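Local atomic coordinates of Ulp1-like SUMO protease (Chaetomium thermophilum, PDB entry 6DG4), a protein that probably acts as a cysteine protease of the Ulp1 family that removes SUMO from modified proteins, represented here by its C-terminal catalytic domain. Residues A[171-174]-A[180-183]. Residues are numbered along the deposited sequence; the frame is centred on the assembly and turned at random.
Sequences ELVK and QFVE
Glu183 OE1 and Lys174 NZ are joined through water: one water molecule gives a hydrogen to Glu183 OE1 at 2.6 Å and accepts one from Lys174 NZ at 3.1 Å. A second water repeats the link by two weak bonds. With 4.9 Å between Lys174 NZ and Glu183 OE1, the opposite charges make no direct salt bridge, although their attraction probably favours the solvent-mediated arrangement. The first water also lies at the edge of the Phe181 ring, in its plane, so the polar bridge skirts the aromatic group.

That ring carries most of the contact. Lys174 CB stands over the centre of one face in a CH-pi contact, 3.8 Å from the ring centroid and 12° off its normal. Farther along the same side chain, Lys174 CG comes to 3.6 Å from Phe181 CD2. Because Lys174 has CG anti to its own N (chi1 177°) and stays extended beyond it, the aliphatic chain leads from the centre of the face outward over the CD2-CE2 side and carries the ammonium group beyond the rim toward the waters. The backbone N of Glu183, two residues on, lies above the opposite face, offset toward the rim, so the ring sits between the lysine chain and its own following backbone. Val173 adds a smaller apolar contact, its CG1 reaching Phe181 CE1 at 3.8 Å from an oblique direction.

The rings of Phe181 and Trp186 meet with their planes at about 30°, and Val173 packs on both Trp186 and Phe122. The contact thus joins the connection that follows helix 163-177 to the C-terminal part of that helix, at the periphery of the catalytic domain, shortly before edge strand 187-188 of the central mixed sheet.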
loop_
_atom_site.group_PDB
_atom_site.type_symbol
_atom_site.label_atom_id
_atom_site.label_comp_id
_atom_site.label_asym_id
_atom_site.label_seq_id
_atom_site.Cartn_x
_atom_site.Cartn_y
_atom_site.Cartn_z
ATOM N N GLU A 171 14.642 -13.915 -0.333
ATOM C CA GLU A 171 16.041 -13.541 -0.534
ATOM C C GLU A 171 16.339 -12.194 0.114
ATOM O O GLU A 171 17.395 -12.010 0.733
ATOM C CB GLU A 171 16.364 -13.518 -2.029
ATOM C CG GLU A 171 16.378 -14.904 -2.670
ATOM C CD GLU A 171 16.413 -14.874 -4.196
ATOM O OE1 GLU A 171 16.319 -13.776 -4.793
ATOM O OE2 GLU A 171 16.526 -15.964 -4.801
ATOM N N LEU A 172 15.406 -11.246 -0.000
ATOM C CA LEU A 172 15.579 -9.941 0.630
ATOM C C LEU A 172 15.637 -10.071 2.146
ATOM O O LEU A 172 16.491 -9.462 2.801
ATOM C CB LEU A 172 14.430 -9.021 0.211
ATOM C CG LEU A 172 14.368 -7.641 0.868
ATOM C CD1 LEU A 172 15.585 -6.808 0.499
ATOM C CD2 LEU A 172 13.090 -6.932 0.453
ATOM N N VAL A 173 14.719 -10.850 2.723
ATOM C CA VAL A 173 14.702 -11.053 4.170
ATOM C C VAL A 173 16.026 -11.647 4.639
ATOM O O VAL A 173 16.614 -11.193 5.628
ATOM C CB VAL A 173 13.498 -11.929 4.568
ATOM C CG1 VAL A 173 13.565 -12.309 6.035
ATOM C CG2 VAL A 173 12.178 -11.207 4.269
ATOM N N LYS A 174 16.505 -12.681 3.938
ATOM C CA LYS A 174 17.772 -13.314 4.294
ATOM C C LYS A 174 18.918 -12.318 4.225
ATOM O O LYS A 174 19.793 -12.300 5.101
ATOM C CB LYS A 174 18.024 -14.486 3.349
ATOM C CG LYS A 174 19.357 -15.181 3.571
ATOM C CD LYS A 174 19.424 -16.443 2.761
ATOM C CE LYS A 174 20.698 -17.211 3.060
ATOM N NZ LYS A 174 20.625 -18.611 2.558
ATOM N N GLN A 180 20.806 -13.815 11.650
ATOM C CA GLN A 180 19.530 -13.923 12.347
ATOM C C GLN A 180 18.435 -14.546 11.482
ATOM O O GLN A 180 17.298 -14.686 11.947
ATOM C CB GLN A 180 19.088 -12.545 12.853
ATOM C CG GLN A 180 20.130 -11.825 13.697
ATOM C CD GLN A 180 20.533 -12.612 14.927
ATOM O OE1 GLN A 180 19.686 -13.025 15.720
ATOM N NE2 GLN A 180 21.838 -12.824 15.094
ATOM N N PHE A 181 18.750 -14.922 10.242
ATOM C CA PHE A 181 17.783 -15.564 9.361
ATOM C C PHE A 181 17.716 -17.062 9.649
ATOM O O PHE A 181 18.718 -17.775 9.520
ATOM C CB PHE A 181 18.164 -15.349 7.900
ATOM C CG PHE A 181 17.158 -15.899 6.930
ATOM C CD1 PHE A 181 15.882 -15.360 6.851
ATOM C CD2 PHE A 181 17.484 -16.955 6.096
ATOM C CE1 PHE A 181 14.957 -15.865 5.954
ATOM C CE2 PHE A 181 16.561 -17.457 5.200
ATOM C CZ PHE A 181 15.299 -16.913 5.134
ATOM N N VAL A 182 16.524 -17.534 10.002
ATOM C CA VAL A 182 16.270 -18.939 10.308
ATOM C C VAL A 182 15.300 -19.429 9.241
ATOM O O VAL A 182 14.081 -19.237 9.360
ATOM C CB VAL A 182 15.696 -19.121 11.716
ATOM C CG1 VAL A 182 15.482 -20.593 12.013
ATOM C CG2 VAL A 182 16.614 -18.491 12.744
ATOM N N GLU A 183 15.844 -20.054 8.191
ATOM C CA GLU A 183 15.095 -20.228 6.950
ATOM C C GLU A 183 13.813 -21.022 7.161
ATOM O O GLU A 183 12.774 -20.699 6.574
ATOM C CB GLU A 183 15.970 -20.899 5.887
ATOM C CG GLU A 183 16.427 -22.313 6.238
ATOM C CD GLU A 183 17.382 -22.905 5.214
ATOM O OE1 GLU A 183 17.773 -22.189 4.265
ATOM O OE2 GLU A 183 17.744 -24.092 5.362
HETATM O O HOH W 1 17.942 -20.075 2.830
HETATM O O HOH W 2 19.880 -20.055 5.652
#